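Local atomic coordinates of putative type VI secretion protein (Escherichia coli, PDB entry 6SKI), a protein that probably acts as a phospholipase effector of the type VI secretion system and binds the TTR domain of the VgrG spike. Residues A[101-104]-A[105-109]; A[149-152]-A[153-156]; A[357-360]-A[361-365]; A[385-389]-A[390-394]. All blocks are in the same frame, centred on the assembly; numbering follows the deposited sequence.

Contact 1 of 4, residues A[101-104]-A[105-109]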
loop_
_atom_site.group_PDB
_atom_site.type_symbol
_atom_site.label_atom_id
_atom_site.label_comp_id
_atom_site.label_asym_id
_atom_site.label_seq_id
_atom_site.Cartn_x
_atom_site.Cartn_y
_atom_site.Cartn_z
ATOM N N ASN A 101 -8.226 -3.283 0.246
ATOM C CA ASN A 101 -8.861 -3.314 -1.059
ATOM C C ASN A 101 -7.905 -3.773 -2.145
ATOM O O ASN A 101 -8.357 -4.189 -3.214
ATOM C CB ASN A 101 -9.410 -1.931 -1.411
ATOM C CG ASN A 101 -10.787 -1.694 -0.845
ATOM O OD1 ASN A 101 -11.456 -2.624 -0.406
ATOM N ND2 ASN A 101 -11.217 -0.442 -0.843
ATOM N N ILE A 102 -6.599 -3.728 -1.882
ATOM C CA ILE A 102 -5.632 -4.296 -2.811
ATOM C C ILE A 102 -5.719 -5.814 -2.793
ATOM O O ILE A 102 -5.586 -6.469 -3.831
ATOM C CB ILE A 102 -4.218 -3.795 -2.474
ATOM C CG1 ILE A 102 -4.152 -2.277 -2.626
ATOM C CG2 ILE A 102 -3.186 -4.460 -3.358
ATOM C CD1 ILE A 102 -4.493 -1.803 -4.009
ATOM N N HIS A 103 -5.971 -6.394 -1.620
ATOM C CA HIS A 103 -6.220 -7.828 -1.532
ATOM C C HIS A 103 -7.413 -8.232 -2.388
ATOM O O HIS A 103 -7.355 -9.210 -3.140
ATOM C CB HIS A 103 -6.452 -8.222 -0.075
ATOM C CG HIS A 103 -6.758 -9.673 0.115
ATOM N ND1 HIS A 103 -8.045 -10.158 0.179
ATOM C CD2 HIS A 103 -5.945 -10.744 0.273
ATOM C CE1 HIS A 103 -8.013 -11.465 0.353
ATOM N NE2 HIS A 103 -6.751 -11.846 0.417
ATOM N N TRP A 104 -8.507 -7.478 -2.291
ATOM C CA TRP A 104 -9.716 -7.826 -3.025
ATOM C C TRP A 104 -9.550 -7.572 -4.515
ATOM O O TRP A 104 -10.084 -8.321 -5.338
ATOM C CB TRP A 104 -10.899 -7.042 -2.469
ATOM C CG TRP A 104 -11.214 -7.396 -1.061
ATOM C CD1 TRP A 104 -11.235 -6.555 0.005
ATOM C CD2 TRP A 104 -11.549 -8.692 -0.557
ATOM N NE1 TRP A 104 -11.560 -7.242 1.145
ATOM C CE2 TRP A 104 -11.759 -8.558 0.825
ATOM C CE3 TRP A 104 -11.694 -9.951 -1.142
ATOM C CZ2 TRP A 104 -12.106 -9.635 1.633
ATOM C CZ3 TRP A 104 -12.037 -11.016 -0.341
ATOM C CH2 TRP A 104 -12.239 -10.853 1.032
ATOM N N LEU A 105 -8.824 -6.517 -4.881
ATOM C CA LEU A 105 -8.531 -6.284 -6.290
ATOM C C LEU A 105 -7.665 -7.398 -6.856
ATOM O O LEU A 105 -7.849 -7.810 -8.006
ATOM C CB LEU A 105 -7.844 -4.933 -6.462
ATOM C CG LEU A 105 -8.731 -3.694 -6.446
ATOM C CD1 LEU A 105 -7.870 -2.456 -6.402
ATOM C CD2 LEU A 105 -9.661 -3.657 -7.634
ATOM N N ASN A 106 -6.710 -7.892 -6.069
ATOM C CA ASN A 106 -5.899 -9.026 -6.493
ATOM C C ASN A 106 -6.757 -10.270 -6.677
ATOM O O ASN A 106 -6.630 -10.986 -7.675
ATOM C CB ASN A 106 -4.784 -9.272 -5.477
ATOM C CG ASN A 106 -3.752 -10.257 -5.970
ATOM O OD1 ASN A 106 -2.911 -9.929 -6.801
ATOM N ND2 ASN A 106 -3.807 -11.474 -5.452
ATOM N N ILE A 107 -7.640 -10.545 -5.715
ATOM C CA ILE A 107 -8.521 -11.706 -5.817
ATOM C C ILE A 107 -9.453 -11.580 -7.014
ATOM O O ILE A 107 -9.804 -12.583 -7.646
ATOM C CB ILE A 107 -9.312 -11.889 -4.504
ATOM C CG1 ILE A 107 -8.371 -12.190 -3.337
ATOM C CG2 ILE A 107 -10.347 -12.987 -4.644
ATOM C CD1 ILE A 107 -7.213 -13.091 -3.689
ATOM N N LEU A 108 -9.837 -10.356 -7.371
ATOM C CA LEU A 108 -10.808 -10.132 -8.431
ATOM C C LEU A 108 -10.171 -9.844 -9.779
ATOM O O LEU A 108 -10.849 -9.972 -10.803
ATOM C CB LEU A 108 -11.733 -8.968 -8.066
ATOM C CG LEU A 108 -12.814 -9.251 -7.030
ATOM C CD1 LEU A 108 -13.525 -7.967 -6.666
ATOM C CD2 LEU A 108 -13.791 -10.272 -7.563
ATOM N N TYR A 109 -8.907 -9.441 -9.800
ATOM C CA TYR A 109 -8.176 -9.298 -11.050
ATOM C C TYR A 109 -8.229 -10.608 -11.814
ATOM O O TYR A 109 -7.808 -11.648 -11.300
ATOM C CB TYR A 109 -6.732 -8.908 -10.758
ATOM C CG TYR A 109 -5.950 -8.405 -11.943
ATOM C CD1 TYR A 109 -6.065 -7.095 -12.368
ATOM C CD2 TYR A 109 -5.082 -9.238 -12.627
ATOM C CE1 TYR A 109 -5.340 -6.634 -13.437
ATOM C CE2 TYR A 109 -4.357 -8.785 -13.699
ATOM C CZ TYR A 109 -4.491 -7.482 -14.100
ATOM O OH TYR A 109 -3.770 -7.020 -15.173
#

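Contact 2 of 4, residues A[149-152]-A[153-156]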
loop_
_atom_site.group_PDB
_atom_site.type_symbol
_atom_site.label_atom_id
_atom_site.label_comp_id
_atom_site.label_asym_id
_atom_site.label_seq_id
_atom_site.Cartn_x
_atom_site.Cartn_y
_atom_site.Cartn_z
ATOM N N SER A 149 16.521 -1.645 10.530
ATOM C CA SER A 149 15.124 -1.934 10.223
ATOM C C SER A 149 14.329 -0.661 9.965
ATOM O O SER A 149 13.510 -0.608 9.037
ATOM C CB SER A 149 14.497 -2.723 11.369
ATOM O OG SER A 149 14.694 -4.113 11.202
ATOM N N ILE A 150 14.571 0.381 10.759
ATOM C CA ILE A 150 13.859 1.635 10.568
ATOM C C ILE A 150 14.317 2.310 9.284
ATOM O O ILE A 150 13.519 2.959 8.601
ATOM C CB ILE A 150 14.062 2.538 11.796
ATOM C CG1 ILE A 150 13.452 1.888 13.035
ATOM C CG2 ILE A 150 13.442 3.904 11.582
ATOM C CD1 ILE A 150 13.603 2.710 14.285
ATOM N N LEU A 151 15.584 2.133 8.910
ATOM C CA LEU A 151 16.052 2.650 7.630
ATOM C C LEU A 151 15.487 1.855 6.462
ATOM O O LEU A 151 15.276 2.412 5.380
ATOM C CB LEU A 151 17.578 2.631 7.582
ATOM C CG LEU A 151 18.266 3.951 7.914
ATOM C CD1 LEU A 151 19.769 3.772 7.917
ATOM C CD2 LEU A 151 17.845 5.023 6.932
ATOM N N ASP A 152 15.251 0.560 6.664
ATOM C CA ASP A 152 14.623 -0.260 5.639
ATOM C C ASP A 152 13.186 0.173 5.403
ATOM O O ASP A 152 12.725 0.224 4.259
ATOM C CB ASP A 152 14.680 -1.729 6.047
ATOM C CG ASP A 152 15.998 -2.382 5.692
ATOM O OD1 ASP A 152 16.180 -3.573 6.019
ATOM O OD2 ASP A 152 16.857 -1.704 5.093
ATOM N N ILE A 153 12.461 0.479 6.479
ATOM C CA ILE A 153 11.103 0.995 6.330
ATOM C C ILE A 153 11.122 2.386 5.708
ATOM O O ILE A 153 10.246 2.733 4.908
ATOM C CB ILE A 153 10.372 0.992 7.682
ATOM C CG1 ILE A 153 10.406 -0.405 8.292
ATOM C CG2 ILE A 153 8.945 1.465 7.513
ATOM C CD1 ILE A 153 9.513 -1.389 7.596
ATOM N N PHE A 154 12.110 3.205 6.068
ATOM C CA PHE A 154 12.199 4.548 5.505
ATOM C C PHE A 154 12.402 4.502 3.998
ATOM O O PHE A 154 11.845 5.323 3.260
ATOM C CB PHE A 154 13.332 5.316 6.181
ATOM C CG PHE A 154 13.477 6.728 5.705
ATOM C CD1 PHE A 154 14.635 7.141 5.073
ATOM C CD2 PHE A 154 12.459 7.645 5.895
ATOM C CE1 PHE A 154 14.775 8.438 4.640
ATOM C CE2 PHE A 154 12.594 8.943 5.461
ATOM C CZ PHE A 154 13.753 9.340 4.832
ATOM N N GLU A 155 13.195 3.548 3.522
ATOM C CA GLU A 155 13.452 3.360 2.103
ATOM C C GLU A 155 12.555 2.294 1.493
ATOM O O GLU A 155 12.895 1.731 0.450
ATOM C CB GLU A 155 14.919 2.998 1.889
ATOM C CG GLU A 155 15.834 4.201 1.796
ATOM C CD GLU A 155 17.253 3.880 2.211
ATOM O OE1 GLU A 155 17.480 2.778 2.753
ATOM O OE2 GLU A 155 18.142 4.730 1.996
ATOM N N GLY A 156 11.419 2.008 2.128
ATOM C CA GLY A 156 10.635 0.842 1.765
ATOM C C GLY A 156 10.017 0.903 0.386
ATOM O O GLY A 156 9.745 -0.135 -0.214
#

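Contact 3 of 4, residues A[357-360]-A[361-365]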
loop_
_atom_site.group_PDB
_atom_site.type_symbol
_atom_site.label_atom_id
_atom_site.label_comp_id
_atom_site.label_asym_id
_atom_site.label_seq_id
_atom_site.Cartn_x
_atom_site.Cartn_y
_atom_site.Cartn_z
ATOM N N GLN A 357 -13.411 23.153 26.326
ATOM C CA GLN A 357 -13.211 23.977 25.139
ATOM C C GLN A 357 -12.941 23.112 23.917
ATOM O O GLN A 357 -13.502 23.351 22.841
ATOM C CB GLN A 357 -12.060 24.954 25.365
ATOM C CG GLN A 357 -12.497 26.328 25.823
ATOM C CD GLN A 357 -11.500 27.401 25.449
ATOM O OE1 GLN A 357 -10.323 27.119 25.231
ATOM N NE2 GLN A 357 -11.967 28.642 25.372
ATOM N N VAL A 358 -12.092 22.094 24.066
ATOM C CA VAL A 358 -11.795 21.208 22.944
ATOM C C VAL A 358 -13.040 20.438 22.522
ATOM O O VAL A 358 -13.277 20.223 21.329
ATOM C CB VAL A 358 -10.633 20.261 23.292
ATOM C CG1 VAL A 358 -10.362 19.320 22.136
ATOM C CG2 VAL A 358 -9.388 21.058 23.609
ATOM N N ARG A 359 -13.859 20.015 23.486
ATOM C CA ARG A 359 -15.065 19.267 23.143
ATOM C C ARG A 359 -16.058 20.136 22.385
ATOM O O ARG A 359 -16.666 19.687 21.406
ATOM C CB ARG A 359 -15.724 18.701 24.398
ATOM C CG ARG A 359 -16.718 17.595 24.103
ATOM C CD ARG A 359 -17.551 17.262 25.317
ATOM N NE ARG A 359 -17.871 18.458 26.087
ATOM C CZ ARG A 359 -18.943 19.216 25.879
ATOM N NH1 ARG A 359 -19.804 18.905 24.922
ATOM N NH2 ARG A 359 -19.152 20.288 26.627
ATOM N N LYS A 360 -16.232 21.385 22.813
ATOM C CA LYS A 360 -17.142 22.274 22.107
ATOM C C LYS A 360 -16.575 22.733 20.773
ATOM O O LYS A 360 -17.344 23.129 19.890
ATOM C CB LYS A 360 -17.480 23.488 22.972
ATOM C CG LYS A 360 -18.057 23.137 24.328
ATOM C CD LYS A 360 -18.460 24.381 25.093
ATOM C CE LYS A 360 -17.985 24.314 26.532
ATOM N NZ LYS A 360 -18.863 23.443 27.357
ATOM N N MET A 361 -15.255 22.679 20.603
ATOM C CA MET A 361 -14.669 22.930 19.292
ATOM C C MET A 361 -14.890 21.751 18.358
ATOM O O MET A 361 -15.152 21.937 17.166
ATOM C CB MET A 361 -13.176 23.216 19.436
ATOM C CG MET A 361 -12.492 23.652 18.155
ATOM S SD MET A 361 -11.745 22.262 17.281
ATOM C CE MET A 361 -10.385 21.860 18.370
ATOM N N LEU A 362 -14.785 20.533 18.887
ATOM C CA LEU A 362 -14.955 19.343 18.065
ATOM C C LEU A 362 -16.414 19.109 17.713
ATOM O O LEU A 362 -16.711 18.530 16.661
ATOM C CB LEU A 362 -14.385 18.131 18.794
ATOM C CG LEU A 362 -12.864 18.118 18.898
ATOM C CD1 LEU A 362 -12.399 16.848 19.556
ATOM C CD2 LEU A 362 -12.225 18.282 17.536
ATOM N N MET A 363 -17.336 19.550 18.567
ATOM C CA MET A 363 -18.754 19.403 18.284
ATOM C C MET A 363 -19.234 20.350 17.198
ATOM O O MET A 363 -20.344 20.172 16.686
ATOM C CB MET A 363 -19.568 19.630 19.558
ATOM C CG MET A 363 -19.667 18.411 20.451
ATOM S SD MET A 363 -20.590 18.743 21.959
ATOM C CE MET A 363 -22.129 19.354 21.283
ATOM N N THR A 364 -18.426 21.343 16.834
ATOM C CA THR A 364 -18.709 22.219 15.711
ATOM C C THR A 364 -17.752 22.023 14.551
ATOM O O THR A 364 -18.011 22.554 13.466
ATOM C CB THR A 364 -18.661 23.692 16.145
ATOM O OG1 THR A 364 -17.333 24.030 16.559
ATOM C CG2 THR A 364 -19.621 23.940 17.295
ATOM N N LEU A 365 -16.661 21.295 14.751
ATOM C CA LEU A 365 -15.724 21.013 13.676
ATOM C C LEU A 365 -16.430 20.280 12.542
ATOM O O LEU A 365 -17.102 19.270 12.789
ATOM C CB LEU A 365 -14.571 20.166 14.205
ATOM C CG LEU A 365 -13.288 20.063 13.389
ATOM C CD1 LEU A 365 -12.528 21.372 13.408
ATOM C CD2 LEU A 365 -12.444 18.944 13.953
#

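Contact 4 of 4, residues A[385-389]-A[390-394]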
loop_
_atom_site.group_PDB
_atom_site.type_symbol
_atom_site.label_atom_id
_atom_site.label_comp_id
_atom_site.label_asym_id
_atom_site.label_seq_id
_atom_site.Cartn_x
_atom_site.Cartn_y
_atom_site.Cartn_z
ATOM N N GLY A 385 -4.535 10.785 43.992
ATOM C CA GLY A 385 -3.886 11.486 45.079
ATOM C C GLY A 385 -2.421 11.739 44.785
ATOM O O GLY A 385 -1.760 10.976 44.083
ATOM N N VAL A 386 -1.902 12.836 45.331
ATOM C CA VAL A 386 -0.512 13.226 45.135
ATOM C C VAL A 386 0.184 13.134 46.481
ATOM O O VAL A 386 -0.215 13.807 47.439
ATOM C CB VAL A 386 -0.391 14.639 44.545
ATOM C CG1 VAL A 386 0.966 15.237 44.869
ATOM C CG2 VAL A 386 -0.616 14.607 43.047
ATOM N N ASN A 387 1.214 12.296 46.559
ATOM C CA ASN A 387 1.968 12.128 47.794
ATOM C C ASN A 387 2.962 13.272 47.924
ATOM O O ASN A 387 4.007 13.277 47.266
ATOM C CB ASN A 387 2.681 10.780 47.808
ATOM C CG ASN A 387 1.815 9.667 48.355
ATOM O OD1 ASN A 387 2.222 8.506 48.386
ATOM N ND2 ASN A 387 0.608 10.014 48.791
ATOM N N ASN A 388 2.637 14.249 48.767
ATOM C CA ASN A 388 3.563 15.317 49.127
ATOM C C ASN A 388 3.535 15.450 50.641
ATOM O O ASN A 388 2.620 16.068 51.196
ATOM C CB ASN A 388 3.193 16.632 48.446
ATOM C CG ASN A 388 4.330 17.630 48.458
ATOM O OD1 ASN A 388 5.451 17.301 48.840
ATOM N ND2 ASN A 388 4.054 18.847 48.015
ATOM N N SER A 389 4.532 14.865 51.307
ATOM C CA SER A 389 4.573 14.908 52.764
ATOM C C SER A 389 4.799 16.324 53.268
ATOM O O SER A 389 4.303 16.697 54.339
ATOM C CB SER A 389 5.663 13.973 53.280
ATOM O OG SER A 389 6.795 14.000 52.429
ATOM N N ASN A 390 5.549 17.125 52.512
ATOM C CA ASN A 390 5.814 18.498 52.919
ATOM C C ASN A 390 4.521 19.288 53.048
ATOM O O ASN A 390 4.331 20.040 54.009
ATOM C CB ASN A 390 6.760 19.159 51.919
ATOM C CG ASN A 390 8.141 18.544 51.936
ATOM O OD1 ASN A 390 8.653 18.172 52.990
ATOM N ND2 ASN A 390 8.748 18.424 50.767
ATOM N N GLN A 391 3.615 19.129 52.083
ATOM C CA GLN A 391 2.325 19.803 52.170
ATOM C C GLN A 391 1.402 19.115 53.166
ATOM O O GLN A 391 0.537 19.764 53.764
ATOM C CB GLN A 391 1.680 19.885 50.788
ATOM C CG GLN A 391 2.399 20.822 49.835
ATOM C CD GLN A 391 2.096 22.286 50.088
ATOM O OE1 GLN A 391 2.260 22.787 51.198
ATOM N NE2 GLN A 391 1.650 22.980 49.049
ATOM N N ARG A 392 1.558 17.802 53.354
ATOM C CA ARG A 392 0.763 17.115 54.368
ATOM C C ARG A 392 1.051 17.668 55.756
ATOM O O ARG A 392 0.146 17.769 56.592
ATOM C CB ARG A 392 1.028 15.612 54.335
ATOM C CG ARG A 392 0.046 14.826 53.496
ATOM C CD ARG A 392 0.105 13.346 53.830
ATOM N NE ARG A 392 1.438 12.778 53.651
ATOM C CZ ARG A 392 1.932 12.375 52.484
ATOM N NH1 ARG A 392 1.204 12.476 51.381
ATOM N NH2 ARG A 392 3.154 11.868 52.421
ATOM N N ARG A 393 2.308 18.025 56.024
ATOM C CA ARG A 393 2.625 18.664 57.296
ATOM C C ARG A 393 2.014 20.055 57.384
ATOM O O ARG A 393 1.688 20.518 58.482
ATOM C CB ARG A 393 4.138 18.730 57.496
ATOM C CG ARG A 393 4.776 17.390 57.789
ATOM C CD ARG A 393 6.275 17.521 57.962
ATOM N NE ARG A 393 6.967 17.693 56.691
ATOM C CZ ARG A 393 7.580 18.812 56.325
ATOM N NH1 ARG A 393 7.581 19.861 57.134
ATOM N NH2 ARG A 393 8.188 18.884 55.153
ATOM N N ALA A 394 1.850 20.730 56.249
ATOM C CA ALA A 394 1.142 22.001 56.213
ATOM C C ALA A 394 -0.370 21.831 56.223
ATOM O O ALA A 394 -1.088 22.833 56.308
ATOM C CB ALA A 394 1.561 22.804 54.981
#

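Contact 1 of 4, residues A[101-104]-A[105-109]
Leu-105 and Ile-102 meet through their CD1 methyls, 4.2 Å from Ile-102 CD1 to Leu-105 CD1, while the amide of Leu-105 bonds back to the carbonyl of Asn-101. The torsion of Leu-105 sets CG opposite its own carbonyl carbon (chi1 -79°), which lays CG against Asn-101 O at 3.3 Å. The Leu-105 side chain also packs on Phe-42, Phe-244 and Leu-421. At Asn-106 the backbone N reaches Ile-102 O at 2.9 Å; CG lies on the side away from its own N, and the amide end leads off from the first turn. These i to i+4 bonds define helix 101-108, a short alpha-helix packed against both strand 22-43 of the mixed sheet of this alpha/beta-hydrolase-like domain and helix 416-431. Ile-107 then supplies the face contact: its CG1 sits over one face of the His-103 imidazole, 4.1 Å from the centroid of the His-103 ring and 23° off the normal, a CH-pi contact displaced toward the rim at CE1. The ring of His-103 also stacks with that of Tyr-99. Leu-108 N donates to Trp-104 O at 2.9 Å, less straight than the others (N-H...O 135°). Tyr-109 departs from helical geometry, although its N still reaches Leu-105 O, and its hydroxyl is hydrogen-bonded to Asp-192 OD2.

Contact 2 of 4, residues A[149-152]-A[153-156]
Glu-155 lies back along the last turn of the helix toward Leu-151, and its side chain can be traced past a single carbonyl oxygen. CB is the first atom to meet it, 3.6 Å from Glu-155 CB to Leu-151 O. CG stands beside the backbone N, opposite the carbonyl carbon (chi1 -85°), and the extended chain beyond it takes CG and CD past the same oxygen. At the tip, OE1 comes to 3.4 Å from Leu-151 O; both are acceptors, so this is proximity without a bond, and the salt-bridge partner of Glu-155 OE1 is Arg-262. Leu-151 O is instead taken by the backbone, Glu-155 N donating to it at 3.0 Å. The side chain of Leu-151 also touches Arg-262, so the arginine meets the last turn of helix 144-154 and the junction residue after it.

The setting is the C-terminal end of helix 144-154, where Glu-155 leaves helical phi/psi and simultaneously takes the N-cap position of helix 156-178. Glu-155 alone separates the two helices. One residue earlier, Phe-154 N donates to Ile-150 O at 2.9 Å, and Leu-151 CD2 approaches the aromatic ring obliquely, 4.3 Å from Phe-154 CD1. The Phe-154 side chain also touches Pro-265. Ile-153 directs CG1 against Ser-149 O, 3.2 Å away, and packs on Ala-54, Ser-55 and Met-58 of helix 53-58, whereas Asp-152 stays exposed, with its OD2 5.1 Å from Glu-155 OE1.

Contact 3 of 4, residues A[357-360]-A[361-365]
Arg-359 and Met-363 lie alongside one another, pointing the same way, toward the C-terminal end of helix 350-362, an alpha-helix that packs against the three-stranded antiparallel sheet 328-341, 398-409 and 376-386. The nearest side-chain atoms are Arg-359 NH1 and Met-363 SD, 3.1 Å apart, with the sulfur reaching the guanidinium obliquely. One turn apart in the same manner, Val-358 and Leu-362 run side by side, CG1 of Val-358 lying 4.1 Å from CD1 of Leu-362. Two backbone bonds set this i to i+4 spacing: Leu-362 N donates to Val-358 O, and Met-363 N to Arg-359 O at 2.9 Å. Leu-362 CG also rests 3.2 Å from Val-358 O.

The torsions place the arginine. Its CG is opposite the backbone N (chi1 -163°), and the bend at chi3 (37°) turns the guanidinium toward Met-363. Beyond this first shell, Arg-359 NH2 makes a salt bridge with Glu-356 OE1, an oxygen that also pairs with Lys-360 NZ; one carboxylate thus links two basic residues and would probably offset part of their positive charge. The helix meets the sheet through these side chains: Val-358 touches Ser-333 and Val-405, Leu-362 touches Leu-332, and both Arg-359 and Met-363 touch Leu-377. Leu-362 further reaches Trp-532. Thr-364 folds its hydroxyl back on the chain, OG1 donating to Met-361 O at 3.1 Å from above the carbonyl plane, 41° out of it.

Contact 4 of 4, residues A[385-389]-A[390-394]
A bend at chi3 (-57°) in Arg-392 swings its guanidinium back over the backbone that leads into its own helix, while Asn-388, with CG opposite the backbone N (chi1 -163°), turns its amide toward Gln-391. One face of the Arg-392 guanidinium rests on Ser-389 CA and Asn-388 C, and NH2 lies 3.4 Å from Ser-389 CB. The plane of the Asn-387 amide stands nearly perpendicular to the guanidinium, 82° between them, with Asn-387 ND2 3.6 Å from Arg-392 NH1. On the amide of Asn-388, ND2 meets Gln-391 CG at 3.2 Å, a contact with the aliphatic part of the glutamine. Asn-388 occupies the N-cap position; its backbone O accepts from Arg-392 N at 3.0 Å. Ser-389 O accepts from Arg-393 N at 2.9 Å. These bonds start the helix, and the surface packing around them is mainly polar. The short helix 389-394 falls in the connection from strand 376-386 to its antiparallel neighbour 398-409: Val-386 pairs through its backbone with Gln-398, while Gln-391 and Arg-392 touch Val-396 and Ile-397 just before the second strand.

In the fold
The four contacts follow one another along the chain without touching. Contacts 1 and 2 lie nearer the chain's centre, their own centres about 26 Å apart: helix 101-108 packs on strand 22-43 of the mixed sheet, and helix 144-154 runs into helix 156-178. Contacts 3 and 4 belong to the three-stranded antiparallel region, where helix 350-362 precedes strand 376-386 and helix 389-394 joins that strand to 398-409. Their centres are about 36 Å apart, on the same side of the chain's centre, opposite contact 1. Contact 4 is about 62 Å from contact 1, centre to centre, so the set spans the hydrolase-like core and an outlying sheet of an elongated effector.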